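Local coordinates for protein interpain A (Prevotella intermedia, PDB 3BB7) that probably acts as a secreted cysteine protease of the peptidase C10 family, captured here as a zymogen fragment whose catalytic cysteine was replaced, at residues K129-V140 with I152-W163. The protein carries 1 engineered substitution. Numbering follows the deposited sequence.
Sequences KYPVRGIGSHTV and ISADFGNTTYDW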
# COMPACT_ATOMS: atom_id res chain seq x y z
N LYS A 129 12.97 -8.50 7.25
CA LYS A 129 13.09 -9.64 8.16
C LYS A 129 13.45 -9.16 9.57
O LYS A 129 14.39 -9.66 10.22
CB LYS A 129 14.07 -10.70 7.64
CG LYS A 129 13.51 -11.39 6.42
CD LYS A 129 14.59 -12.11 5.64
CE LYS A 129 14.04 -12.44 4.25
NZ LYS A 129 12.87 -11.57 3.85
N TYR A 130 12.69 -8.17 10.03
CA TYR A 130 13.01 -7.46 11.27
C TYR A 130 11.71 -6.90 11.82
O TYR A 130 10.88 -6.49 11.03
CB TYR A 130 14.01 -6.33 10.96
CG TYR A 130 14.48 -5.52 12.14
CD1 TYR A 130 15.64 -5.86 12.83
CD2 TYR A 130 13.79 -4.37 12.54
CE1 TYR A 130 16.07 -5.09 13.91
CE2 TYR A 130 14.21 -3.61 13.61
CZ TYR A 130 15.36 -3.97 14.28
OH TYR A 130 15.75 -3.19 15.35
N PRO A 131 11.52 -6.92 13.14
CA PRO A 131 12.43 -7.35 14.19
C PRO A 131 12.44 -8.87 14.38
O PRO A 131 11.58 -9.59 13.80
CB PRO A 131 11.86 -6.66 15.43
CG PRO A 131 10.38 -6.70 15.18
CD PRO A 131 10.24 -6.44 13.69
N VAL A 132 13.40 -9.32 15.18
CA VAL A 132 13.43 -10.72 15.61
C VAL A 132 12.22 -11.05 16.50
O VAL A 132 11.52 -12.03 16.26
CB VAL A 132 14.73 -11.08 16.34
CG1 VAL A 132 14.68 -12.50 16.81
CG2 VAL A 132 15.94 -10.87 15.46
N ARG A 133 11.98 -10.21 17.50
CA ARG A 133 10.81 -10.31 18.39
C ARG A 133 10.27 -8.90 18.58
O ARG A 133 10.99 -7.92 18.38
CB ARG A 133 11.19 -10.92 19.77
CG ARG A 133 11.67 -12.37 19.69
CD ARG A 133 12.37 -12.84 20.96
NE ARG A 133 11.54 -12.68 22.15
CZ ARG A 133 11.13 -13.68 22.92
NH1 ARG A 133 11.47 -14.93 22.64
NH2 ARG A 133 10.38 -13.42 23.97
N GLY A 134 9.00 -8.80 18.96
CA GLY A 134 8.43 -7.50 19.24
C GLY A 134 8.66 -7.11 20.70
O GLY A 134 9.55 -7.63 21.40
N ILE A 135 7.83 -6.17 21.15
CA ILE A 135 7.93 -5.59 22.49
C ILE A 135 6.52 -5.42 23.02
O ILE A 135 5.68 -4.83 22.36
CB ILE A 135 8.61 -4.20 22.44
CG1 ILE A 135 9.94 -4.27 21.69
CG2 ILE A 135 8.79 -3.68 23.88
CD1 ILE A 135 10.51 -2.87 21.35
N GLY A 136 6.26 -5.93 24.22
CA GLY A 136 5.00 -5.66 24.90
C GLY A 136 3.81 -6.38 24.30
O GLY A 136 3.96 -7.40 23.61
N SER A 137 2.60 -5.89 24.61
CA SER A 137 1.37 -6.54 24.18
C SER A 137 0.29 -5.51 24.07
O SER A 137 0.39 -4.44 24.64
CB SER A 137 0.94 -7.62 25.19
OG SER A 137 0.81 -7.10 26.50
N HIS A 138 -0.75 -5.84 23.30
CA HIS A 138 -1.86 -4.93 23.13
C HIS A 138 -3.07 -5.69 22.63
O HIS A 138 -2.95 -6.74 22.02
CB HIS A 138 -1.50 -3.84 22.11
CG HIS A 138 -2.50 -2.72 22.02
ND1 HIS A 138 -2.88 -1.95 23.09
CD2 HIS A 138 -3.15 -2.20 20.94
CE1 HIS A 138 -3.73 -1.02 22.69
NE2 HIS A 138 -3.91 -1.15 21.38
N THR A 139 -4.25 -5.11 22.89
CA THR A 139 -5.52 -5.69 22.51
C THR A 139 -6.39 -4.61 21.86
O THR A 139 -6.40 -3.46 22.33
CB THR A 139 -6.23 -6.25 23.76
OG1 THR A 139 -5.41 -7.29 24.32
CG2 THR A 139 -7.60 -6.83 23.43
N VAL A 140 -7.05 -4.96 20.74
CA VAL A 140 -8.17 -4.16 20.25
C VAL A 140 -9.43 -5.02 20.31
O VAL A 140 -9.38 -6.21 20.67
CB VAL A 140 -7.92 -3.63 18.83
CG1 VAL A 140 -6.61 -2.81 18.79
CG2 VAL A 140 -7.87 -4.76 17.79
N ILE A 152 -9.09 -8.97 20.43
CA ILE A 152 -8.12 -9.41 19.42
C ILE A 152 -6.77 -8.92 19.94
O ILE A 152 -6.51 -7.72 19.97
CB ILE A 152 -8.44 -8.82 18.04
CG1 ILE A 152 -9.84 -9.30 17.56
CG2 ILE A 152 -7.32 -9.15 17.05
CD1 ILE A 152 -10.43 -8.45 16.43
N SER A 153 -5.91 -9.85 20.36
CA SER A 153 -4.71 -9.52 21.12
C SER A 153 -3.44 -9.97 20.41
O SER A 153 -3.45 -10.96 19.68
CB SER A 153 -4.77 -10.19 22.49
OG SER A 153 -5.92 -9.73 23.18
N ALA A 154 -2.35 -9.26 20.69
CA ALA A 154 -1.04 -9.64 20.19
C ALA A 154 -0.03 -9.54 21.34
O ALA A 154 0.06 -8.49 22.01
CB ALA A 154 -0.65 -8.68 19.10
N ASP A 155 0.71 -10.61 21.58
CA ASP A 155 1.81 -10.59 22.55
C ASP A 155 3.11 -10.44 21.78
O ASP A 155 3.82 -11.42 21.50
CB ASP A 155 1.81 -11.88 23.37
CG ASP A 155 2.89 -11.88 24.44
OD1 ASP A 155 3.65 -10.88 24.53
OD2 ASP A 155 2.98 -12.91 25.16
N PHE A 156 3.41 -9.20 21.39
CA PHE A 156 4.59 -8.94 20.56
C PHE A 156 5.88 -9.39 21.25
O PHE A 156 6.81 -9.95 20.61
CB PHE A 156 4.72 -7.44 20.20
CG PHE A 156 3.46 -6.81 19.65
CD1 PHE A 156 3.22 -6.73 18.28
CD2 PHE A 156 2.57 -6.18 20.52
CE1 PHE A 156 2.11 -6.08 17.78
CE2 PHE A 156 1.40 -5.55 20.03
CZ PHE A 156 1.18 -5.51 18.66
N GLY A 157 5.99 -9.11 22.56
CA GLY A 157 7.26 -9.33 23.27
C GLY A 157 7.62 -10.80 23.37
O GLY A 157 8.80 -11.14 23.52
N ASN A 158 6.63 -11.70 23.29
CA ASN A 158 6.92 -13.13 23.33
C ASN A 158 6.84 -13.81 21.97
O ASN A 158 6.87 -15.04 21.88
CB ASN A 158 6.03 -13.83 24.35
CG ASN A 158 6.41 -13.49 25.77
OD1 ASN A 158 7.56 -13.64 26.16
ND2 ASN A 158 5.45 -12.99 26.53
N THR A 159 6.79 -13.01 20.90
CA THR A 159 6.66 -13.57 19.57
C THR A 159 7.97 -13.42 18.80
O THR A 159 8.46 -12.30 18.62
CB THR A 159 5.51 -12.91 18.79
OG1 THR A 159 4.30 -13.21 19.46
CG2 THR A 159 5.41 -13.45 17.36
N THR A 160 8.53 -14.56 18.36
CA THR A 160 9.66 -14.55 17.45
C THR A 160 9.08 -14.73 16.04
O THR A 160 8.65 -15.84 15.69
CB THR A 160 10.64 -15.69 17.79
OG1 THR A 160 11.10 -15.51 19.14
CG2 THR A 160 11.83 -15.67 16.85
N TYR A 161 9.03 -13.66 15.25
CA TYR A 161 8.41 -13.72 13.92
C TYR A 161 9.09 -14.77 13.06
O TYR A 161 10.32 -14.87 13.00
CB TYR A 161 8.34 -12.33 13.26
CG TYR A 161 7.51 -11.43 14.12
CD1 TYR A 161 8.12 -10.49 14.94
CD2 TYR A 161 6.11 -11.57 14.19
CE1 TYR A 161 7.36 -9.72 15.83
CE2 TYR A 161 5.36 -10.79 15.04
CZ TYR A 161 5.99 -9.87 15.88
OH TYR A 161 5.22 -9.12 16.79
N ASP A 162 8.30 -15.61 12.42
CA ASP A 162 8.84 -16.78 11.72
C ASP A 162 9.19 -16.42 10.27
O ASP A 162 8.55 -16.89 9.32
CB ASP A 162 7.86 -17.93 11.81
CG ASP A 162 8.44 -19.27 11.33
OD1 ASP A 162 7.65 -20.24 11.28
OD2 ASP A 162 9.66 -19.37 11.01
N TRP A 163 10.20 -15.56 10.12
CA TRP A 163 10.58 -15.05 8.79
C TRP A 163 10.87 -16.14 7.76
O TRP A 163 10.54 -15.99 6.59
CB TRP A 163 11.79 -14.11 8.89
CG TRP A 163 11.55 -12.97 9.84
CD1 TRP A 163 12.15 -12.76 11.05
CD2 TRP A 163 10.54 -11.96 9.72
NE1 TRP A 163 11.66 -11.62 11.63
CE2 TRP A 163 10.64 -11.13 10.85
CE3 TRP A 163 9.59 -11.65 8.74
CZ2 TRP A 163 9.82 -10.00 11.04
CZ3 TRP A 163 8.75 -10.54 8.93
CH2 TRP A 163 8.85 -9.73 10.08
O HOH W 1 12.40 -13.70 14.25
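An antiparallel beta hairpin, strands 138-142 and 150-154, forms one end of this contact, where Val140 and Ile152 are a hydrogen-bonded pair with bonds running both ways (Ile152 N to Val140 O 2.8 Å). Their branched, buried side chains meet on one face, Val140 CG2 to Ile152 CB 4.1 Å. His138 and Ala154 form the next such pair; the small Ala154 side chain places its CB against one face of the Phe156 ring, toward the rim, while the His138 imidazole turns away to bond Glu194. On the other face of the hairpin Thr139 and Ser153 are the non-hydrogen-bonded pair, and their hydroxyls meet, Thr139 OG1 to Ser153 OG 2.7 Å, each oxygen beside its own backbone N (chi1 near -60°).

Past the hairpin the chains stay side by side through a turn at 155-159. Gly157 N donates to Gly136 O at 2.9 Å. Glycine suits position 134, because a CB there would collide with Phe156 CB, and Gly136 takes a positive phi. The Phe156 ring presents its edge to the chain at 136-138 and stacks on Tyr218. Arg133, bent at chi3 (56°), curls back so that NH2 reaches Gly157 O at 2.8 Å.

At the far end, Trp163 turns one indole face to the chain leaving helix 116-128. Lys129 CA sits over its six-membered ring, 4.0 Å from the centroid in a CH-pi contact, and Tyr161 CB sits against the opposite face, toward its rim. The indole NE1 donates to Pro131 O at 3.0 Å, in the ring plane. Tyr161 N donates to Val132 O (3.1 Å), which a water bridges to Tyr161 O. Away from the active-site residues, this is a two-stranded beta hairpin whose flanking loops stay alongside each other, tied by isolated bonds, packed against helix 176-192 within the C10 peptidase domain.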